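Side-chain contacts in 2-dehydropantoate 2-reductase, putative (Enterococcus faecalis, PDB 2EW2), which probably catalyses the NADPH-dependent reduction of ketopantoate (2-dehydropantoate) to (R)-pantoate, a step on the route to pantothenate: residues T82-L87 against L111-V116; A7-G12 against D88-A93; D115-Y120 against E124-G129. One frame throughout, in Å; residues are numbered along the deposited sequence.

Interaction 1: residues T82-L87 against L111-V116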
loop_
_atom_site.group_PDB
_atom_site.type_symbol
_atom_site.label_atom_id
_atom_site.label_comp_id
_atom_site.label_asym_id
_atom_site.label_seq_id
_atom_site.Cartn_x
_atom_site.Cartn_y
_atom_site.Cartn_z
ATOM N N THR B 82 20.703 17.623 -15.254
ATOM C CA THR B 82 19.451 18.263 -14.837
ATOM C C THR B 82 18.651 17.296 -13.956
ATOM O O THR B 82 18.484 16.119 -14.320
ATOM C CB THR B 82 18.616 18.607 -16.092
ATOM O OG1 THR B 82 19.395 19.435 -16.962
ATOM C CG2 THR B 82 17.328 19.340 -15.748
ATOM N N LYS B 83 18.137 17.762 -12.818
ATOM C CA LYS B 83 17.366 16.851 -11.961
ATOM C C LYS B 83 16.164 16.275 -12.695
ATOM O O LYS B 83 15.689 16.850 -13.682
ATOM C CB LYS B 83 17.003 17.473 -10.602
ATOM C CG LYS B 83 16.235 18.769 -10.616
ATOM C CD LYS B 83 16.191 19.320 -9.164
ATOM C CE LYS B 83 15.217 20.475 -9.007
ATOM N NZ LYS B 83 13.789 20.036 -9.118
ATOM N N ALA B 84 15.693 15.126 -12.221
ATOM C CA ALA B 84 14.711 14.322 -12.948
ATOM C C ALA B 84 13.425 15.082 -13.256
ATOM O O ALA B 84 12.781 14.849 -14.293
ATOM C CB ALA B 84 14.395 13.052 -12.165
ATOM N N GLN B 85 13.054 15.976 -12.337
ATOM C CA GLN B 85 11.824 16.764 -12.435
ATOM C C GLN B 85 11.846 17.749 -13.608
ATOM O O GLN B 85 10.798 18.203 -14.058
ATOM C CB GLN B 85 11.589 17.529 -11.116
ATOM C CG GLN B 85 11.225 16.650 -9.901
ATOM C CD GLN B 85 12.425 15.960 -9.210
ATOM O OE1 GLN B 85 13.582 16.082 -9.626
ATOM N NE2 GLN B 85 12.129 15.226 -8.132
ATOM N N GLN B 86 13.040 18.091 -14.088
ATOM C CA GLN B 86 13.190 19.035 -15.194
ATOM C C GLN B 86 13.831 18.428 -16.451
ATOM O O GLN B 86 14.016 19.123 -17.457
ATOM C CB GLN B 86 14.003 20.237 -14.732
ATOM C CG GLN B 86 13.258 21.125 -13.738
ATOM C CD GLN B 86 14.168 21.679 -12.665
ATOM O OE1 GLN B 86 15.377 21.868 -12.880
ATOM N NE2 GLN B 86 13.595 21.944 -11.485
ATOM N N LEU B 87 14.166 17.143 -16.385
ATOM C CA LEU B 87 14.864 16.458 -17.461
ATOM C C LEU B 87 14.076 16.455 -18.765
ATOM O O LEU B 87 14.635 16.686 -19.836
ATOM C CB LEU B 87 15.181 15.009 -17.058
ATOM C CG LEU B 87 16.100 14.207 -17.987
ATOM C CD1 LEU B 87 17.548 14.739 -17.906
ATOM C CD2 LEU B 87 16.009 12.726 -17.646
ATOM N N LEU B 111 16.470 5.886 -11.148
ATOM C CA LEU B 111 16.127 4.834 -12.071
ATOM C C LEU B 111 15.249 5.324 -13.230
ATOM O O LEU B 111 14.359 6.156 -13.039
ATOM C CB LEU B 111 15.348 3.785 -11.258
ATOM C CG LEU B 111 14.969 2.462 -11.891
ATOM C CD1 LEU B 111 16.250 1.687 -12.227
ATOM C CD2 LEU B 111 14.066 1.688 -10.924
ATOM N N GLY B 112 15.500 4.800 -14.428
ATOM C CA GLY B 112 14.553 4.935 -15.543
ATOM C C GLY B 112 14.603 6.181 -16.422
ATOM O O GLY B 112 13.712 6.401 -17.224
ATOM N N HIS B 113 15.648 6.988 -16.280
ATOM C CA HIS B 113 15.755 8.244 -17.034
ATOM C C HIS B 113 15.908 8.046 -18.525
ATOM O O HIS B 113 15.516 8.918 -19.313
ATOM C CB HIS B 113 16.887 9.107 -16.480
ATOM C CG HIS B 113 16.797 9.305 -15.004
ATOM N ND1 HIS B 113 15.691 9.858 -14.401
ATOM C CD2 HIS B 113 17.671 9.021 -14.009
ATOM C CE1 HIS B 113 15.889 9.912 -13.096
ATOM N NE2 HIS B 113 17.084 9.410 -12.833
ATOM N N GLU B 114 16.449 6.891 -18.914
ATOM C CA GLU B 114 16.508 6.494 -20.326
ATOM C C GLU B 114 15.138 6.554 -21.015
ATOM O O GLU B 114 15.060 6.782 -22.218
ATOM C CB GLU B 114 17.135 5.089 -20.489
ATOM C CG GLU B 114 16.397 3.931 -19.772
ATOM C CD GLU B 114 16.734 3.797 -18.282
ATOM O OE1 GLU B 114 17.517 4.620 -17.747
ATOM O OE2 GLU B 114 16.207 2.864 -17.624
ATOM N N ASP B 115 14.059 6.368 -20.254
ATOM C CA ASP B 115 12.724 6.368 -20.842
ATOM C C ASP B 115 12.298 7.774 -21.249
ATOM O O ASP B 115 11.565 7.943 -22.201
ATOM C CB ASP B 115 11.706 5.740 -19.890
ATOM C CG ASP B 115 12.043 4.280 -19.550
ATOM O OD1 ASP B 115 12.713 3.607 -20.373
ATOM O OD2 ASP B 115 11.647 3.805 -18.463
ATOM N N VAL B 116 12.769 8.786 -20.533
ATOM C CA VAL B 116 12.543 10.167 -20.955
ATOM C C VAL B 116 13.486 10.500 -22.117
ATOM O O VAL B 116 13.063 11.052 -23.140
ATOM C CB VAL B 116 12.761 11.171 -19.782
ATOM C CG1 VAL B 116 13.001 12.578 -20.304
ATOM C CG2 VAL B 116 11.568 11.168 -18.828
#
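Leu87 and Ala84, one turn apart on helix 84-94, meet His113 and Val116 where the chain turns into helix 114-117. Leu87 makes two of the three close contacts and has the largest share of the buried surface. Because Leu87 CG is trans to the main-chain nitrogen (chi1 -171°), its isobutyl group extends toward the facing segment, and its CD2 methyl lies 3.9 Å from His113 CB and 4.0 Å from Val116 CG1. The Leu87 side chain runs at about a right angle to that of His113 and at a slant to that of Val116, whose CG1 branch is the one that does the touching. Leucine suits this place because it is long enough to bring an apolar methyl against both neighbours, while Leu87 CG also approaches Val116 CG1 (4.2 Å).

At the other end, Ala84 CB comes within 3.6 Å of His113 CE1, meeting the imidazole obliquely. The small methyl lets the ring approach the first turn of the helix closely. The ring itself is held from its own side of the contact: NE2 is hydrogen-bonded to Asn109 O, while Leu111 O sits above one face, 4.0 Å from the ring plane. Histidine therefore combines a polar tie to the preceding loop with carbon atoms turned to the helix. No hydrogen bond crosses between the segments, and the join rests on apolar contact.

Further out, Glu114 and Asp115 form salt bridges with Lys288, and Asp115 with Arg287 as well. Two neighbouring helical elements packed side by side after successive parallel strands are characteristic of the Rossmann-type nucleotide-binding fold.

Interaction 2: residues A7-G12 against D88-A93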
loop_
_atom_site.group_PDB
_atom_site.type_symbol
_atom_site.label_atom_id
_atom_site.label_comp_id
_atom_site.label_asym_id
_atom_site.label_seq_id
_atom_site.Cartn_x
_atom_site.Cartn_y
_atom_site.Cartn_z
ATOM N N ALA B 7 27.678 19.168 -25.102
ATOM C CA ALA B 7 26.758 20.041 -24.401
ATOM C C ALA B 7 26.563 19.490 -22.986
ATOM O O ALA B 7 26.471 18.265 -22.784
ATOM C CB ALA B 7 25.443 20.127 -25.118
ATOM N N ILE B 8 26.585 20.401 -22.014
ATOM C CA ILE B 8 26.361 20.054 -20.613
ATOM C C ILE B 8 24.956 20.502 -20.254
ATOM O O ILE B 8 24.697 21.694 -20.164
ATOM C CB ILE B 8 27.385 20.753 -19.653
ATOM C CG1 ILE B 8 28.832 20.530 -20.100
ATOM C CG2 ILE B 8 27.169 20.292 -18.204
ATOM C CD1 ILE B 8 29.334 19.114 -19.977
ATOM N N ALA B 9 24.048 19.546 -20.062
ATOM C CA ALA B 9 22.649 19.870 -19.761
ATOM C C ALA B 9 22.457 19.908 -18.244
ATOM O O ALA B 9 22.285 18.870 -17.582
ATOM C CB ALA B 9 21.690 18.847 -20.435
ATOM N N GLY B 10 22.527 21.117 -17.705
ATOM C CA GLY B 10 22.532 21.362 -16.256
ATOM C C GLY B 10 23.937 21.760 -15.844
ATOM O O GLY B 10 24.765 20.901 -15.558
ATOM N N ALA B 11 24.196 23.069 -15.822
ATOM C CA ALA B 11 25.513 23.622 -15.549
ATOM C C ALA B 11 25.723 24.042 -14.085
ATOM O O ALA B 11 26.345 25.079 -13.804
ATOM C CB ALA B 11 25.776 24.798 -16.481
ATOM N N GLY B 12 25.211 23.240 -13.155
ATOM C CA GLY B 12 25.434 23.448 -11.724
ATOM C C GLY B 12 26.887 23.154 -11.387
ATOM O O GLY B 12 27.732 23.091 -12.273
ATOM N N ASP B 88 12.780 16.164 -18.684
ATOM C CA ASP B 88 11.999 16.073 -19.897
ATOM C C ASP B 88 11.934 17.421 -20.607
ATOM O O ASP B 88 12.171 17.494 -21.803
ATOM C CB ASP B 88 10.604 15.503 -19.634
ATOM C CG ASP B 88 9.765 15.443 -20.893
ATOM O OD1 ASP B 88 9.847 14.442 -21.620
ATOM O OD2 ASP B 88 9.029 16.411 -21.159
ATOM N N ALA B 89 11.651 18.486 -19.859
ATOM C CA ALA B 89 11.560 19.826 -20.436
ATOM C C ALA B 89 12.910 20.311 -20.965
ATOM O O ALA B 89 12.968 20.977 -21.991
ATOM C CB ALA B 89 11.006 20.806 -19.413
HETATM N N MSE B 90 13.992 19.959 -20.271
HETATM C CA MSE B 90 15.342 20.257 -20.730
HETATM C C MSE B 90 15.664 19.571 -22.066
HETATM O O MSE B 90 16.199 20.202 -22.982
HETATM C CB MSE B 90 16.378 19.854 -19.666
HETATM C CG MSE B 90 17.815 19.780 -20.178
HETATM SE SE MSE B 90 18.583 21.553 -20.597
HETATM C CE MSE B 90 18.852 22.283 -18.728
ATOM N N PHE B 91 15.334 18.292 -22.194
ATOM C CA PHE B 91 15.672 17.601 -23.432
ATOM C C PHE B 91 14.788 17.987 -24.615
ATOM O O PHE B 91 15.269 18.083 -25.743
ATOM C CB PHE B 91 15.880 16.098 -23.232
ATOM C CG PHE B 91 17.292 15.769 -22.799
ATOM C CD1 PHE B 91 17.716 16.038 -21.499
ATOM C CD2 PHE B 91 18.221 15.280 -23.719
ATOM C CE1 PHE B 91 19.041 15.781 -21.104
ATOM C CE2 PHE B 91 19.532 15.023 -23.340
ATOM C CZ PHE B 91 19.943 15.276 -22.034
ATOM N N LYS B 92 13.519 18.276 -24.339
ATOM C CA LYS B 92 12.649 18.817 -25.365
ATOM C C LYS B 92 13.231 20.121 -25.919
ATOM O O LYS B 92 13.259 20.318 -27.128
ATOM C CB LYS B 92 11.235 19.054 -24.847
ATOM C CG LYS B 92 10.249 19.302 -25.997
ATOM C CD LYS B 92 8.843 19.518 -25.521
ATOM C CE LYS B 92 7.933 19.733 -26.740
ATOM N NZ LYS B 92 6.656 20.414 -26.343
ATOM N N ALA B 93 13.705 20.995 -25.034
ATOM C CA ALA B 93 14.278 22.281 -25.436
ATOM C C ALA B 93 15.585 22.185 -26.226
ATOM O O ALA B 93 15.855 23.030 -27.091
ATOM C CB ALA B 93 14.476 23.172 -24.204
#
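Ala9, the last residue of strand 5-9, packs against Met90 and Phe91 of helix 84-94 where the first strand of the Rossmann-type domain runs into its glycine-rich turn. Gly10 and Gly12 fit the GxGxxG pattern that, in this family, probably serves NADPH binding. The CA atoms of Ala9 and Met90 are 7.4 Å apart, a close approach of strand and helix made possible by the single methyl of alanine.

Met90, present here as selenomethionine, defines the contact by its shape. CG stands anti to the backbone N (chi1 165°), which sends the chain toward the strand; turns at chi2 (70°) and chi3 (72°) then keep it from extending and lay it alongside Ala9. Met90 CG lies 4.0 Å from Ala9 CB, and SE follows at 4.1 Å from the same atom, so two consecutive atoms of the chain lie against one side of the methyl. A long, unbranched apolar residue suits this place because its flexible chain can follow the surface from Ala9 to Gly10.

Phe91 adds a second wall. Its ring leans obliquely toward the methyl, with CE1 4.1 Å from Ala9 CB, while Ile78 and Ala80 of the adjacent strand 77-80 also touch the side chain. Ala9 is thereby buried on the sheet face covered by the helix. In the turn, Gly10 takes a positive phi at which a beta carbon would press on the carbonyl O of Ala9, so glycine fits naturally here. The chain of Met90 ends beside it, the CE methyl resting 4.0 Å from Gly10 N.

Interaction 3: residues D115-Y120 against E124-G129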
loop_
_atom_site.group_PDB
_atom_site.type_symbol
_atom_site.label_atom_id
_atom_site.label_comp_id
_atom_site.label_asym_id
_atom_site.label_seq_id
_atom_site.Cartn_x
_atom_site.Cartn_y
_atom_site.Cartn_z
ATOM N N ASP B 115 14.059 6.368 -20.254
ATOM C CA ASP B 115 12.724 6.368 -20.842
ATOM C C ASP B 115 12.298 7.774 -21.249
ATOM O O ASP B 115 11.565 7.943 -22.201
ATOM C CB ASP B 115 11.706 5.740 -19.890
ATOM C CG ASP B 115 12.043 4.280 -19.550
ATOM O OD1 ASP B 115 12.713 3.607 -20.373
ATOM O OD2 ASP B 115 11.647 3.805 -18.463
ATOM N N VAL B 116 12.769 8.786 -20.533
ATOM C CA VAL B 116 12.543 10.167 -20.955
ATOM C C VAL B 116 13.486 10.500 -22.117
ATOM O O VAL B 116 13.063 11.052 -23.140
ATOM C CB VAL B 116 12.761 11.171 -19.782
ATOM C CG1 VAL B 116 13.001 12.578 -20.304
ATOM C CG2 VAL B 116 11.568 11.168 -18.828
ATOM N N LEU B 117 14.765 10.159 -21.946
ATOM C CA LEU B 117 15.815 10.523 -22.900
ATOM C C LEU B 117 15.534 9.952 -24.284
ATOM O O LEU B 117 15.747 10.639 -25.286
ATOM C CB LEU B 117 17.218 10.110 -22.385
ATOM C CG LEU B 117 17.711 10.821 -21.112
ATOM C CD1 LEU B 117 19.015 10.229 -20.566
ATOM C CD2 LEU B 117 17.859 12.326 -21.352
ATOM N N GLU B 118 15.020 8.724 -24.340
ATOM C CA GLU B 118 14.792 8.050 -25.624
ATOM C C GLU B 118 13.718 8.722 -26.500
ATOM O O GLU B 118 13.617 8.438 -27.690
ATOM C CB GLU B 118 14.547 6.540 -25.453
ATOM C CG GLU B 118 13.126 6.156 -25.068
ATOM C CD GLU B 118 12.964 4.654 -24.799
ATOM O OE1 GLU B 118 13.754 3.850 -25.371
ATOM O OE2 GLU B 118 12.042 4.278 -24.012
ATOM N N LYS B 119 12.944 9.632 -25.908
ATOM C CA LYS B 119 12.025 10.464 -26.675
ATOM C C LYS B 119 12.763 11.460 -27.566
ATOM O O LYS B 119 12.219 11.922 -28.567
ATOM C CB LYS B 119 11.100 11.228 -25.731
ATOM C CG LYS B 119 10.173 10.349 -24.907
ATOM C CD LYS B 119 8.939 11.136 -24.502
ATOM C CE LYS B 119 9.207 12.015 -23.321
ATOM N NZ LYS B 119 8.051 12.938 -23.078
ATOM N N TYR B 120 14.003 11.787 -27.191
ATOM C CA TYR B 120 14.730 12.901 -27.783
ATOM C C TYR B 120 16.037 12.480 -28.441
ATOM O O TYR B 120 16.501 13.129 -29.371
ATOM C CB TYR B 120 14.973 13.982 -26.720
ATOM C CG TYR B 120 13.688 14.412 -26.052
ATOM C CD1 TYR B 120 13.459 14.167 -24.699
ATOM C CD2 TYR B 120 12.671 15.013 -26.792
ATOM C CE1 TYR B 120 12.268 14.565 -24.086
ATOM C CE2 TYR B 120 11.469 15.381 -26.200
ATOM C CZ TYR B 120 11.279 15.162 -24.846
ATOM O OH TYR B 120 10.094 15.554 -24.255
ATOM N N GLU B 124 19.568 3.775 -28.961
ATOM C CA GLU B 124 20.861 3.090 -29.132
ATOM C C GLU B 124 22.050 3.923 -28.645
ATOM O O GLU B 124 23.155 3.389 -28.427
ATOM C CB GLU B 124 21.076 2.749 -30.621
ATOM C CG GLU B 124 20.073 1.758 -31.215
ATOM C CD GLU B 124 18.800 2.411 -31.720
ATOM O OE1 GLU B 124 18.717 3.667 -31.774
ATOM O OE2 GLU B 124 17.875 1.650 -32.071
ATOM N N ASN B 125 21.811 5.226 -28.493
ATOM C CA ASN B 125 22.856 6.212 -28.210
ATOM C C ASN B 125 22.830 6.689 -26.768
ATOM O O ASN B 125 23.380 7.732 -26.445
ATOM C CB ASN B 125 22.696 7.458 -29.116
ATOM C CG ASN B 125 22.842 7.161 -30.603
ATOM O OD1 ASN B 125 23.011 6.013 -31.015
ATOM N ND2 ASN B 125 22.743 8.217 -31.422
ATOM N N ILE B 126 22.179 5.940 -25.891
ATOM C CA ILE B 126 22.111 6.347 -24.499
ATOM C C ILE B 126 23.132 5.602 -23.643
ATOM O O ILE B 126 23.175 4.357 -23.636
ATOM C CB ILE B 126 20.676 6.176 -23.929
ATOM C CG1 ILE B 126 19.683 7.013 -24.760
ATOM C CG2 ILE B 126 20.633 6.604 -22.436
ATOM C CD1 ILE B 126 18.242 6.688 -24.440
ATOM N N LEU B 127 23.935 6.379 -22.923
ATOM C CA LEU B 127 24.918 5.850 -21.964
ATOM C C LEU B 127 24.493 6.244 -20.561
ATOM O O LEU B 127 23.863 7.296 -20.363
ATOM C CB LEU B 127 26.313 6.449 -22.223
ATOM C CG LEU B 127 26.805 6.617 -23.670
ATOM C CD1 LEU B 127 28.169 7.326 -23.745
ATOM C CD2 LEU B 127 26.854 5.287 -24.361
ATOM N N VAL B 128 24.857 5.434 -19.578
ATOM C CA VAL B 128 24.553 5.793 -18.191
ATOM C C VAL B 128 25.856 5.820 -17.410
ATOM O O VAL B 128 26.751 5.026 -17.670
ATOM C CB VAL B 128 23.487 4.826 -17.585
ATOM C CG1 VAL B 128 23.940 3.366 -17.655
ATOM C CG2 VAL B 128 23.112 5.226 -16.185
ATOM N N GLY B 129 25.984 6.742 -16.471
ATOM C CA GLY B 129 27.180 6.712 -15.651
ATOM C C GLY B 129 26.978 7.172 -14.231
ATOM O O GLY B 129 25.908 7.664 -13.867
#
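Ile126 directs its CD1 methyl at Leu117 of helix 114-117 and the adjoining Glu118. CD1 is 3.8 Å from Glu118 CB and equally close to the backbone atom Glu118 N, with Leu117 CB a little farther, at 4.1 Å. The methyl thus nests against the backbone and beta carbons rather than against side-chain ends. A beta-branched residue suits a strand, and the extended CG1-CD1 branch of Ile126 (chi2 169°) carries a methyl to the helix.

Leu117 is buried, its side chain in touch with Cys106 of strand 103-106 and Phe91 of helix 84-94. The backbone of Ile126 is hydrogen-bonded to Ile156, and its neighbour Leu127 is paired in the same way with Val104 and Cys106. These bonds set the strand in the sheet and so position the isoleucine. Of its side chain, Glu118 brings CB to the contact, beside its backbone N; its carboxylate has weak, long ion pairs with Lys123 and Lys291.

The contact joins the helix to the second strand of the beta-alpha-beta unit formed by strand 103-106, helix 114-117 and strand 126-131. No hydrogen bond links the two segments, which implies that helix and strand are held together here by dispersion and the burial of apolar surface.

How the interactions relate
The three contacts lie within the Rossmann-type domain. The centres of interaction 1 and interaction 2 are about 10 Å apart. Those of interaction 1 and interaction 3 are about 9 Å apart, and those of interaction 2 and interaction 3 about 13 Å. Helix 84-94 serves the first two contacts; interactions 1 and 3 use helix 114-117 and share Asp115 and Val116. Along the chain the segments of interactions 1 and 2 alternate, and interaction 3 begins where interaction 1 ends. Asp88 ties interaction 2 to interaction 3 through a salt bridge with Lys119 and a probable hydrogen bond with Tyr120. Together they connect helices 84-94 and 114-117 with each other and with strands 5-9 and 126-131 of one mixed sheet.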